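Local atomic coordinates of lipase (Acinetobacter baumannii, PDB entry 4OPM), a protein that probably hydrolyses the ester bonds of lipids as a triacylglycerol lipase of the alpha/beta hydrolase fold. Residues K25-G30 with R102-A107; I32-S37 with P76-S81; H115-S120 with S139-D144; P236-W241 with N262-V267. One frame throughout, in Å; residues are numbered along the deposited sequence.

Contact 1: K25-G30 with R102-A107; sequences KSLKVG and RRFVEA
The F104 ring meets L27 obliquely: L27 CD2 comes within 4.2 Å of F104 CE1. Y36 packs edge-to-face with the same ring, and the W34 ring meets it at about 35°. F104 CG stands anti to its backbone N (chi1 165°), which brings the ring nearer the strand. E106 CG lies 3.7 Å above one face of the R102 guanidinium, toward its rim. The E106 carboxylate meets the R103 guanidinium at its edge, in plane. L27 also touches the helix backbone, with L27 CD2 3.7 Å from A107 C. V29 splits its two methyls between turns of the helix. V29 CG1 touches R103 O at 3.7 Å. V29 CG2 meets A107 CB at 3.5 Å. No hydrogen bond crosses this contact. A salt-bridge network lies within the helix. R103 grips E106 side-on through NE and NH2. The two oxygens lie in the guanidinium plane, while the nitrogens come from above the carboxylate plane. R102 NE reaches E106 OE2 at 3.3 Å, and E99 takes R103 NH1. The strand and helix axes approach to 9.0 Å, with their directions 115° apart. Helix 94-107 thus packs at the surface against the outermost strand 22-29, as in the layered alpha/beta hydrolase fold.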
loop_
_atom_site.group_PDB
_atom_site.type_symbol
_atom_site.label_atom_id
_atom_site.label_comp_id
_atom_site.label_asym_id
_atom_site.label_seq_id
_atom_site.Cartn_x
_atom_site.Cartn_y
_atom_site.Cartn_z
ATOM N N LYS A 25 -3.448 16.956 3.548
ATOM C CA LYS A 25 -4.502 17.628 2.804
ATOM C C LYS A 25 -5.788 16.823 2.906
ATOM O O LYS A 25 -5.773 15.655 3.322
ATOM C CB LYS A 25 -4.076 17.842 1.338
ATOM C CG LYS A 25 -2.977 18.913 1.207
ATOM C CD LYS A 25 -2.895 19.540 -0.145
ATOM C CE LYS A 25 -1.745 20.519 -0.203
ATOM N NZ LYS A 25 -1.513 21.011 -1.586
ATOM N N SER A 26 -6.902 17.472 2.554
ATOM C CA SER A 26 -8.226 16.870 2.592
ATOM C C SER A 26 -8.988 17.219 1.316
ATOM O O SER A 26 -8.862 18.344 0.821
ATOM C CB SER A 26 -8.982 17.360 3.826
ATOM O OG SER A 26 -10.298 16.842 3.899
ATOM N N LEU A 27 -9.777 16.286 0.794
ATOM C CA LEU A 27 -10.561 16.557 -0.405
ATOM C C LEU A 27 -11.873 15.777 -0.372
ATOM O O LEU A 27 -11.857 14.550 -0.231
ATOM C CB LEU A 27 -9.735 16.201 -1.664
ATOM C CG LEU A 27 -10.377 16.499 -3.038
ATOM C CD1 LEU A 27 -10.553 18.009 -3.262
ATOM C CD2 LEU A 27 -9.541 15.909 -4.149
ATOM N N LYS A 28 -13.005 16.488 -0.482
ATOM C CA LYS A 28 -14.300 15.813 -0.507
ATOM C C LYS A 28 -14.616 15.460 -1.955
ATOM O O LYS A 28 -14.573 16.320 -2.841
ATOM C CB LYS A 28 -15.406 16.648 0.154
ATOM C CG LYS A 28 -16.732 15.878 0.289
ATOM C CD LYS A 28 -17.821 16.719 0.924
ATOM C CE LYS A 28 -19.185 16.066 0.840
ATOM N NZ LYS A 28 -19.346 14.960 1.822
ATOM N N VAL A 29 -14.836 14.163 -2.197
ATOM C CA VAL A 29 -15.159 13.597 -3.510
ATOM C C VAL A 29 -16.415 12.737 -3.320
ATOM O O VAL A 29 -16.344 11.674 -2.698
ATOM C CB VAL A 29 -13.973 12.786 -4.114
ATOM C CG1 VAL A 29 -14.266 12.357 -5.554
ATOM C CG2 VAL A 29 -12.656 13.559 -4.031
ATOM N N GLY A 30 -17.553 13.224 -3.811
ATOM C CA GLY A 30 -18.827 12.541 -3.630
ATOM C C GLY A 30 -19.130 12.406 -2.150
ATOM O O GLY A 30 -19.061 13.395 -1.414
ATOM N N ARG A 102 -9.924 6.157 -8.434
ATOM C CA ARG A 102 -9.914 6.858 -9.727
ATOM C C ARG A 102 -10.664 8.209 -9.612
ATOM O O ARG A 102 -10.176 9.226 -10.116
ATOM C CB ARG A 102 -10.520 5.989 -10.842
ATOM C CG ARG A 102 -10.628 6.686 -12.207
ATOM C CD ARG A 102 -9.271 7.007 -12.815
ATOM N NE ARG A 102 -9.405 7.883 -13.978
ATOM C CZ ARG A 102 -8.467 8.720 -14.403
ATOM N NH1 ARG A 102 -7.307 8.811 -13.760
ATOM N NH2 ARG A 102 -8.678 9.473 -15.471
ATOM N N ARG A 103 -11.833 8.223 -8.937
ATOM C CA ARG A 103 -12.618 9.457 -8.745
ATOM C C ARG A 103 -11.781 10.493 -7.970
ATOM O O ARG A 103 -11.819 11.686 -8.298
ATOM C CB ARG A 103 -13.954 9.192 -8.020
ATOM C CG ARG A 103 -14.913 8.232 -8.740
ATOM C CD ARG A 103 -15.608 8.822 -9.964
ATOM N NE ARG A 103 -14.763 8.825 -11.167
ATOM C CZ ARG A 103 -14.598 7.793 -11.992
ATOM N NH1 ARG A 103 -15.197 6.632 -11.748
ATOM N NH2 ARG A 103 -13.820 7.909 -13.060
ATOM N N PHE A 104 -11.007 10.020 -6.970
ATOM C CA PHE A 104 -10.111 10.863 -6.186
ATOM C C PHE A 104 -9.006 11.455 -7.083
ATOM O O PHE A 104 -8.764 12.650 -7.009
ATOM C CB PHE A 104 -9.490 10.080 -5.008
ATOM C CG PHE A 104 -8.307 10.791 -4.386
ATOM C CD1 PHE A 104 -8.497 11.866 -3.523
ATOM C CD2 PHE A 104 -7.001 10.410 -4.694
ATOM C CE1 PHE A 104 -7.404 12.548 -2.975
ATOM C CE2 PHE A 104 -5.905 11.084 -4.135
ATOM C CZ PHE A 104 -6.113 12.156 -3.289
ATOM N N VAL A 105 -8.350 10.626 -7.922
ATOM C CA VAL A 105 -7.280 11.059 -8.849
ATOM C C VAL A 105 -7.830 12.168 -9.784
ATOM O O VAL A 105 -7.162 13.185 -10.006
ATOM C CB VAL A 105 -6.688 9.863 -9.644
ATOM C CG1 VAL A 105 -5.845 10.328 -10.833
ATOM C CG2 VAL A 105 -5.869 8.950 -8.728
ATOM N N GLU A 106 -9.055 11.979 -10.283
ATOM C CA GLU A 106 -9.720 12.956 -11.150
ATOM C C GLU A 106 -10.006 14.266 -10.390
ATOM O O GLU A 106 -9.701 15.349 -10.899
ATOM C CB GLU A 106 -11.020 12.363 -11.704
ATOM C CG GLU A 106 -10.788 11.282 -12.750
ATOM C CD GLU A 106 -12.034 10.649 -13.341
ATOM O OE1 GLU A 106 -13.116 10.754 -12.721
ATOM O OE2 GLU A 106 -11.916 10.013 -14.412
ATOM N N ALA A 107 -10.567 14.168 -9.172
ATOM C CA ALA A 107 -10.897 15.346 -8.355
ATOM C C ALA A 107 -9.639 16.086 -7.868
ATOM O O ALA A 107 -9.669 17.309 -7.718
ATOM C CB ALA A 107 -11.748 14.936 -7.171
#

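Contact 2: I32-S37 with P76-S81; sequences ITWSYS and PDLPGS
D77 OD2 takes a salt bridge from R57 NE and a hydrogen bond from E83 N, with S35 OG 3.1 Å from D77 OD2; that hydroxyl proton has another acceptor within reach. R57 and E83 N would probably stabilise the negative charge of this buried carboxylate. With OG anti to its backbone N (chi1 167°), S35 brings the hydroxyl beside D77 OD2. The backbones join beside this site: D77 N donates to S35 O at 2.8 Å, nearly straight at 173°. Y36 and P76 form an antiparallel non-hydrogen-bonded pair. Here strand 32-39 runs antiparallel to the end of strand 72-76 in the alpha/beta hydrolase sheet, and the chain then leaves the sheet through a type II beta turn from L78 to S81. W34 covers the start of that loop. W34 CE3 lies 3.4 Å from D77 O and 3.8 Å from P76 CB, and W34 and P76 point the same way, side by side. The far rim atom CH2 of W34 reaches P79 CD at 3.8 Å. I32 CG2 lies over one face of the indole, offset toward the rim. L97 and L101 of helix 94-107 touch P79 and P76. Y36 CB rests 3.6 Å from P76 CA.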
loop_
_atom_site.group_PDB
_atom_site.type_symbol
_atom_site.label_atom_id
_atom_site.label_comp_id
_atom_site.label_asym_id
_atom_site.label_seq_id
_atom_site.Cartn_x
_atom_site.Cartn_y
_atom_site.Cartn_z
ATOM N N ILE A 32 -17.185 10.775 0.040
ATOM C CA ILE A 32 -15.948 10.441 0.743
ATOM C C ILE A 32 -15.134 11.694 0.987
ATOM O O ILE A 32 -14.912 12.462 0.045
ATOM C CB ILE A 32 -15.085 9.398 -0.041
ATOM C CG1 ILE A 32 -15.881 8.123 -0.426
ATOM C CG2 ILE A 32 -13.769 9.045 0.719
ATOM C CD1 ILE A 32 -15.180 7.236 -1.464
ATOM N N THR A 33 -14.659 11.886 2.229
ATOM C CA THR A 33 -13.713 12.953 2.536
ATOM C C THR A 33 -12.350 12.285 2.625
ATOM O O THR A 33 -12.049 11.606 3.613
ATOM C CB THR A 33 -14.090 13.764 3.777
ATOM O OG1 THR A 33 -15.388 14.296 3.570
ATOM C CG2 THR A 33 -13.117 14.926 4.024
ATOM N N TRP A 34 -11.548 12.442 1.572
ATOM C CA TRP A 34 -10.233 11.837 1.514
ATOM C C TRP A 34 -9.214 12.614 2.322
ATOM O O TRP A 34 -9.117 13.834 2.187
ATOM C CB TRP A 34 -9.743 11.753 0.056
ATOM C CG TRP A 34 -10.471 10.747 -0.787
ATOM C CD1 TRP A 34 -11.617 10.949 -1.499
ATOM C CD2 TRP A 34 -10.060 9.402 -1.060
ATOM N NE1 TRP A 34 -11.949 9.810 -2.198
ATOM C CE2 TRP A 34 -11.026 8.834 -1.923
ATOM C CE3 TRP A 34 -8.969 8.609 -0.641
ATOM C CZ2 TRP A 34 -10.932 7.519 -2.396
ATOM C CZ3 TRP A 34 -8.874 7.301 -1.115
ATOM C CH2 TRP A 34 -9.856 6.766 -1.965
ATOM N N SER A 35 -8.433 11.893 3.124
ATOM C CA SER A 35 -7.254 12.412 3.809
ATOM C C SER A 35 -6.067 11.918 2.988
ATOM O O SER A 35 -6.048 10.740 2.606
ATOM C CB SER A 35 -7.187 11.907 5.249
ATOM O OG SER A 35 -5.910 12.164 5.813
ATOM N N TYR A 36 -5.112 12.794 2.668
ATOM C CA TYR A 36 -3.947 12.368 1.892
ATOM C C TYR A 36 -2.746 13.238 2.178
ATOM O O TYR A 36 -2.891 14.385 2.621
ATOM C CB TYR A 36 -4.226 12.339 0.372
ATOM C CG TYR A 36 -4.522 13.680 -0.275
ATOM C CD1 TYR A 36 -5.788 14.258 -0.177
ATOM C CD2 TYR A 36 -3.575 14.313 -1.083
ATOM C CE1 TYR A 36 -6.084 15.464 -0.815
ATOM C CE2 TYR A 36 -3.857 15.526 -1.716
ATOM C CZ TYR A 36 -5.118 16.092 -1.583
ATOM O OH TYR A 36 -5.437 17.274 -2.208
ATOM N N SER A 37 -1.558 12.661 1.957
ATOM C CA SER A 37 -0.292 13.375 2.056
ATOM C C SER A 37 0.113 13.805 0.671
ATOM O O SER A 37 -0.143 13.085 -0.309
ATOM C CB SER A 37 0.795 12.481 2.657
ATOM O OG SER A 37 0.461 12.096 3.972
ATOM N N PRO A 76 -2.844 8.666 -0.439
ATOM C CA PRO A 76 -4.137 8.727 0.248
ATOM C C PRO A 76 -4.293 7.724 1.371
ATOM O O PRO A 76 -3.727 6.625 1.339
ATOM C CB PRO A 76 -5.142 8.403 -0.874
ATOM C CG PRO A 76 -4.374 7.523 -1.828
ATOM C CD PRO A 76 -2.927 7.948 -1.732
ATOM N N ASP A 77 -5.115 8.099 2.347
ATOM C CA ASP A 77 -5.649 7.189 3.340
ATOM C C ASP A 77 -6.847 6.533 2.669
ATOM O O ASP A 77 -7.803 7.229 2.296
ATOM C CB ASP A 77 -6.094 7.914 4.619
ATOM C CG ASP A 77 -5.005 8.224 5.617
ATOM O OD1 ASP A 77 -4.057 7.401 5.742
ATOM O OD2 ASP A 77 -5.158 9.209 6.355
ATOM N N LEU A 78 -6.806 5.229 2.460
ATOM C CA LEU A 78 -7.958 4.578 1.840
ATOM C C LEU A 78 -9.128 4.530 2.809
ATOM O O LEU A 78 -8.904 4.524 4.024
ATOM C CB LEU A 78 -7.590 3.126 1.421
ATOM C CG LEU A 78 -6.503 2.950 0.350
ATOM C CD1 LEU A 78 -6.045 1.495 0.277
ATOM C CD2 LEU A 78 -6.999 3.394 -1.030
ATOM N N PRO A 79 -10.379 4.451 2.306
ATOM C CA PRO A 79 -11.527 4.210 3.205
ATOM C C PRO A 79 -11.230 3.077 4.203
ATOM O O PRO A 79 -10.691 2.030 3.816
ATOM C CB PRO A 79 -12.623 3.783 2.229
ATOM C CG PRO A 79 -12.295 4.522 0.980
ATOM C CD PRO A 79 -10.798 4.420 0.890
ATOM N N GLY A 80 -11.525 3.329 5.470
ATOM C CA GLY A 80 -11.286 2.397 6.561
ATOM C C GLY A 80 -9.982 2.670 7.281
ATOM O O GLY A 80 -9.716 2.063 8.317
ATOM N N SER A 81 -9.169 3.610 6.751
ATOM C CA SER A 81 -7.856 3.949 7.287
ATOM C C SER A 81 -7.672 5.429 7.555
ATOM O O SER A 81 -8.292 6.264 6.902
ATOM C CB SER A 81 -6.770 3.516 6.313
ATOM O OG SER A 81 -6.682 2.106 6.240
#

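Contact 3: H115-S120 with S139-D144; sequences HIAGHS and SLFLVD
S139 has OG between its backbone N and carbonyl carbon (chi1 77°), and H115 has CG anti to its carbonyl carbon (chi1 -64°). The hydroxyl then lies at the edge of the imidazole, near its plane, and S139 OG meets H115 ND1 at 2.7 Å. Either atom could be the donor. The two strands form the parallel pair of a beta-alpha-beta unit, with helix 121-132 as the crossover. Straight backbone bonds join them: G118 N to F141 O, V143 N to G118 O and S120 N to V143 O, the last at 3.1 Å. I116 O takes the N-H of F141 at 2.8 Å and also a proton from a water that hydrogen-bonds S139 OG. A117 CB packs on F141 CB at 3.9 Å, with Y288 stacked on the F141 ring. The G-H-S-L-G sequence at the strand end fits the nucleophile elbow of this fold. S120 sits there with a positive phi of 56°, as expected of that strained turn. S120 OG bonds H274 NE2, and with D245 they probably form the catalytic triad. The H119 ring carries S120 CB over the centre of one face, and H119 CD2 lies 3.3 Å from V143 O.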
loop_
_atom_site.group_PDB
_atom_site.type_symbol
_atom_site.label_atom_id
_atom_site.label_comp_id
_atom_site.label_asym_id
_atom_site.label_seq_id
_atom_site.Cartn_x
_atom_site.Cartn_y
_atom_site.Cartn_z
ATOM N N HIS A 115 2.630 7.384 -12.243
ATOM C CA HIS A 115 3.371 6.251 -11.709
ATOM C C HIS A 115 2.593 5.756 -10.500
ATOM O O HIS A 115 2.192 6.571 -9.663
ATOM C CB HIS A 115 4.774 6.676 -11.302
ATOM C CG HIS A 115 5.638 7.135 -12.428
ATOM N ND1 HIS A 115 6.234 6.236 -13.287
ATOM C CD2 HIS A 115 6.057 8.387 -12.736
ATOM C CE1 HIS A 115 6.968 6.964 -14.115
ATOM N NE2 HIS A 115 6.903 8.266 -13.811
ATOM N N ILE A 116 2.340 4.453 -10.407
ATOM C CA ILE A 116 1.568 3.930 -9.282
ATOM C C ILE A 116 2.358 2.865 -8.534
ATOM O O ILE A 116 2.988 2.020 -9.153
ATOM C CB ILE A 116 0.174 3.406 -9.738
ATOM C CG1 ILE A 116 -0.618 4.523 -10.474
ATOM C CG2 ILE A 116 -0.629 2.892 -8.541
ATOM C CD1 ILE A 116 -1.659 4.043 -11.369
ATOM N N ALA A 117 2.316 2.916 -7.192
ATOM C CA ALA A 117 2.977 1.926 -6.339
ATOM C C ALA A 117 1.978 1.419 -5.329
ATOM O O ALA A 117 1.178 2.194 -4.803
ATOM C CB ALA A 117 4.193 2.514 -5.639
ATOM N N GLY A 118 2.012 0.126 -5.081
ATOM C CA GLY A 118 1.084 -0.485 -4.141
ATOM C C GLY A 118 1.743 -1.508 -3.248
ATOM O O GLY A 118 2.502 -2.357 -3.724
ATOM N N HIS A 119 1.471 -1.419 -1.945
ATOM C CA HIS A 119 1.958 -2.398 -0.986
ATOM C C HIS A 119 0.813 -3.333 -0.595
ATOM O O HIS A 119 -0.242 -2.852 -0.173
ATOM C CB HIS A 119 2.559 -1.727 0.277
ATOM C CG HIS A 119 2.903 -2.726 1.351
ATOM N ND1 HIS A 119 2.345 -2.652 2.615
ATOM C CD2 HIS A 119 3.678 -3.837 1.280
ATOM C CE1 HIS A 119 2.798 -3.709 3.268
ATOM N NE2 HIS A 119 3.598 -4.455 2.499
ATOM N N SER A 120 1.040 -4.670 -0.663
ATOM C CA SER A 120 0.086 -5.677 -0.175
ATOM C C SER A 120 -1.309 -5.487 -0.847
ATOM O O SER A 120 -1.371 -5.561 -2.077
ATOM C CB SER A 120 0.027 -5.604 1.355
ATOM O OG SER A 120 -0.598 -6.735 1.939
ATOM N N SER A 139 3.416 3.582 -14.937
ATOM C CA SER A 139 4.233 2.476 -14.428
ATOM C C SER A 139 3.569 1.891 -13.213
ATOM O O SER A 139 2.713 2.537 -12.595
ATOM C CB SER A 139 5.653 2.945 -14.079
ATOM O OG SER A 139 5.690 3.642 -12.842
ATOM N N LEU A 140 3.992 0.678 -12.860
ATOM C CA LEU A 140 3.464 -0.039 -11.711
ATOM C C LEU A 140 4.610 -0.554 -10.835
ATOM O O LEU A 140 5.572 -1.121 -11.351
ATOM C CB LEU A 140 2.613 -1.199 -12.243
ATOM C CG LEU A 140 1.477 -1.746 -11.383
ATOM C CD1 LEU A 140 0.383 -0.680 -11.141
ATOM C CD2 LEU A 140 0.834 -2.936 -12.077
ATOM N N PHE A 141 4.509 -0.352 -9.518
ATOM C CA PHE A 141 5.518 -0.848 -8.595
ATOM C C PHE A 141 4.776 -1.685 -7.572
ATOM O O PHE A 141 3.942 -1.165 -6.833
ATOM C CB PHE A 141 6.342 0.282 -7.959
ATOM C CG PHE A 141 7.381 -0.137 -6.936
ATOM C CD1 PHE A 141 8.021 -1.374 -7.027
ATOM C CD2 PHE A 141 7.760 0.729 -5.912
ATOM C CE1 PHE A 141 8.991 -1.750 -6.089
ATOM C CE2 PHE A 141 8.746 0.365 -4.993
ATOM C CZ PHE A 141 9.361 -0.867 -5.086
ATOM N N LEU A 142 5.006 -2.995 -7.604
ATOM C CA LEU A 142 4.309 -3.925 -6.732
ATOM C C LEU A 142 5.224 -4.394 -5.621
ATOM O O LEU A 142 6.221 -5.062 -5.875
ATOM C CB LEU A 142 3.777 -5.120 -7.537
ATOM C CG LEU A 142 2.804 -4.787 -8.697
ATOM C CD1 LEU A 142 2.480 -6.032 -9.533
ATOM C CD2 LEU A 142 1.511 -4.132 -8.176
ATOM N N VAL A 143 4.865 -4.056 -4.387
ATOM C CA VAL A 143 5.645 -4.437 -3.213
ATOM C C VAL A 143 4.847 -5.482 -2.431
ATOM O O VAL A 143 3.867 -5.121 -1.778
ATOM C CB VAL A 143 6.024 -3.213 -2.324
ATOM C CG1 VAL A 143 6.952 -3.645 -1.181
ATOM C CG2 VAL A 143 6.659 -2.081 -3.150
ATOM N N ASP A 144 5.260 -6.765 -2.490
ATOM C CA ASP A 144 4.574 -7.888 -1.806
ATOM C C ASP A 144 3.049 -7.786 -2.044
ATOM O O ASP A 144 2.253 -7.779 -1.098
ATOM C CB ASP A 144 4.917 -7.896 -0.307
ATOM C CG ASP A 144 6.414 -8.043 -0.068
ATOM O OD1 ASP A 144 7.156 -7.084 -0.362
ATOM O OD2 ASP A 144 6.850 -9.152 0.333
HETATM O O HOH W 1 5.506 3.047 -10.178
#

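Contact 4: P236-W241 with N262-V267; sequences PTLILW and NAQPPV
I239 and P266 lie side by side, pointing the same way, with CG2 of I239 4.0 Å from CB of P266. The other branch of I239 ends at CD1, which touches A263 CB at 3.9 Å. L240 and V267 cross obliquely. With CG anti to its backbone N (chi1 -171°), L240 sets CG near V267 O. There CD1 of L240 meets CG1 of V267 at 3.9 Å. L238 reaches Q264 through its CD1, which lies near the amide NE2.

Four backbone bonds set these side chains in place. T237 N donates to N262 O, reaching it from above the carbonyl plane. Q264 N answers to T237 O. Further on, V267 N donates to I239 O at 2.9 Å with an angle of 171°, and W241 N donates to V267 O. L240 and V267 make a parallel bridge. The register slips by one residue between the two pairs of bonds, across the P265-P266 stretch. Neither proline has an N-H to give. A water accepts from I239 N at 2.8 Å and gives a weak bond to Q264 O. It links the two backbones at the register shift.

Residues just before the strand hold two polar ends: D234 O takes N262 ND2 and A235 O takes T237 OG1. W241 NE1 bonds I248 O, and Q264 OE1 has a weak bond from K294. In the alpha/beta hydrolase sheet, strand 237-242 runs between strand 137-143 and the outermost strand 267-269. Helix 251-259 packs on I239 and W241, while helix 281-298 touches L238, Q264 and V267.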
loop_
_atom_site.group_PDB
_atom_site.type_symbol
_atom_site.label_atom_id
_atom_site.label_comp_id
_atom_site.label_asym_id
_atom_site.label_seq_id
_atom_site.Cartn_x
_atom_site.Cartn_y
_atom_site.Cartn_z
ATOM N N PRO A 236 4.970 -0.724 -17.720
ATOM C CA PRO A 236 6.261 -1.238 -17.220
ATOM C C PRO A 236 6.121 -1.454 -15.713
ATOM O O PRO A 236 5.559 -0.592 -15.024
ATOM C CB PRO A 236 7.267 -0.140 -17.580
ATOM C CG PRO A 236 6.462 1.087 -17.742
ATOM C CD PRO A 236 5.093 0.664 -18.211
ATOM N N THR A 237 6.544 -2.630 -15.220
ATOM C CA THR A 237 6.302 -2.993 -13.823
ATOM C C THR A 237 7.576 -3.439 -13.111
ATOM O O THR A 237 8.375 -4.217 -13.647
ATOM C CB THR A 237 5.209 -4.100 -13.773
ATOM O OG1 THR A 237 4.017 -3.626 -14.414
ATOM C CG2 THR A 237 4.867 -4.556 -12.348
ATOM N N LEU A 238 7.731 -2.945 -11.882
ATOM C CA LEU A 238 8.786 -3.312 -10.966
ATOM C C LEU A 238 8.143 -4.126 -9.849
ATOM O O LEU A 238 7.108 -3.722 -9.312
ATOM C CB LEU A 238 9.511 -2.064 -10.420
ATOM C CG LEU A 238 10.675 -2.312 -9.442
ATOM C CD1 LEU A 238 11.828 -3.069 -10.126
ATOM C CD2 LEU A 238 11.189 -1.001 -8.870
ATOM N N ILE A 239 8.732 -5.278 -9.530
ATOM C CA ILE A 239 8.221 -6.163 -8.474
ATOM C C ILE A 239 9.283 -6.275 -7.424
ATOM O O ILE A 239 10.422 -6.603 -7.747
ATOM C CB ILE A 239 7.831 -7.570 -9.036
ATOM C CG1 ILE A 239 6.765 -7.476 -10.155
ATOM C CG2 ILE A 239 7.388 -8.550 -7.920
ATOM C CD1 ILE A 239 6.802 -8.677 -11.133
ATOM N N LEU A 240 8.915 -6.063 -6.163
ATOM C CA LEU A 240 9.867 -6.198 -5.063
ATOM C C LEU A 240 9.209 -7.001 -3.943
ATOM O O LEU A 240 8.042 -6.791 -3.629
ATOM C CB LEU A 240 10.369 -4.827 -4.576
ATOM C CG LEU A 240 11.524 -4.854 -3.577
ATOM C CD1 LEU A 240 12.461 -3.673 -3.787
ATOM C CD2 LEU A 240 11.004 -4.872 -2.135
ATOM N N TRP A 241 9.961 -7.951 -3.369
ATOM C CA TRP A 241 9.459 -8.812 -2.311
ATOM C C TRP A 241 10.435 -8.942 -1.169
ATOM O O TRP A 241 11.646 -8.830 -1.362
ATOM C CB TRP A 241 9.242 -10.236 -2.876
ATOM C CG TRP A 241 7.888 -10.808 -2.590
ATOM C CD1 TRP A 241 7.534 -11.626 -1.550
ATOM C CD2 TRP A 241 6.692 -10.536 -3.316
ATOM N NE1 TRP A 241 6.184 -11.907 -1.611
ATOM C CE2 TRP A 241 5.644 -11.246 -2.684
ATOM C CE3 TRP A 241 6.395 -9.745 -4.443
ATOM C CZ2 TRP A 241 4.328 -11.218 -3.167
ATOM C CZ3 TRP A 241 5.091 -9.730 -4.927
ATOM C CH2 TRP A 241 4.069 -10.423 -4.267
ATOM N N ASN A 262 5.294 -6.510 -19.366
ATOM C CA ASN A 262 6.408 -5.577 -19.234
ATOM C C ASN A 262 6.942 -5.477 -17.807
ATOM O O ASN A 262 7.455 -4.439 -17.397
ATOM C CB ASN A 262 6.004 -4.212 -19.801
ATOM C CG ASN A 262 5.807 -4.293 -21.308
ATOM O OD1 ASN A 262 6.620 -4.883 -22.028
ATOM N ND2 ASN A 262 4.690 -3.779 -21.815
ATOM N N ALA A 263 6.900 -6.584 -17.078
ATOM C CA ALA A 263 7.485 -6.624 -15.748
ATOM C C ALA A 263 8.972 -6.942 -15.866
ATOM O O ALA A 263 9.376 -7.731 -16.727
ATOM C CB ALA A 263 6.785 -7.663 -14.890
ATOM N N GLN A 264 9.772 -6.304 -15.029
ATOM C CA GLN A 264 11.215 -6.533 -14.910
ATOM C C GLN A 264 11.466 -7.741 -14.010
ATOM O O GLN A 264 10.554 -8.096 -13.259
ATOM C CB GLN A 264 11.879 -5.284 -14.278
ATOM C CG GLN A 264 12.024 -4.153 -15.274
ATOM C CD GLN A 264 12.732 -2.949 -14.726
ATOM O OE1 GLN A 264 12.606 -1.865 -15.285
ATOM N NE2 GLN A 264 13.527 -3.105 -13.656
ATOM N N PRO A 265 12.689 -8.349 -13.994
ATOM C CA PRO A 265 12.956 -9.430 -13.024
ATOM C C PRO A 265 12.714 -8.950 -11.585
ATOM O O PRO A 265 13.125 -7.834 -11.245
ATOM C CB PRO A 265 14.439 -9.755 -13.256
ATOM C CG PRO A 265 14.692 -9.335 -14.682
ATOM C CD PRO A 265 13.889 -8.070 -14.815
ATOM N N PRO A 266 11.986 -9.726 -10.746
ATOM C CA PRO A 266 11.694 -9.252 -9.379
ATOM C C PRO A 266 12.940 -9.049 -8.527
ATOM O O PRO A 266 13.952 -9.724 -8.721
ATOM C CB PRO A 266 10.831 -10.374 -8.786
ATOM C CG PRO A 266 10.292 -11.112 -9.977
ATOM C CD PRO A 266 11.396 -11.056 -10.985
ATOM N N VAL A 267 12.858 -8.092 -7.605
ATOM C CA VAL A 267 13.925 -7.834 -6.634
ATOM C C VAL A 267 13.519 -8.541 -5.346
ATOM O O VAL A 267 12.446 -8.248 -4.793
ATOM C CB VAL A 267 14.159 -6.318 -6.410
ATOM C CG1 VAL A 267 15.158 -6.078 -5.275
ATOM C CG2 VAL A 267 14.612 -5.633 -7.691
HETATM O O HOH W 2 10.743 -6.369 -11.187
#

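In the fold
All four contacts reach one mixed sheet. Contact 3 is buried and lies nearest the centre of the chain, and contact 2 is also buried. Contact 1 lies at the surface by one outer strand, and contact 4, partly buried, lies by the other. Contacts 1 and 2 share the hairpin of strands 22-29 and 32-39, where K25 N meets Y36 O. Contacts 3 and 4 meet through neighbouring strands, with L142 N near L238 O; their centres are about 9 Å apart. Contact 1 joins helix to strand by van der Waals contact, with no hydrogen bond across it. Contact 2 adds a buried carboxylate, contact 3 a parallel pairing of backbones, and contact 4 a pairing broken by prolines and bridged by water.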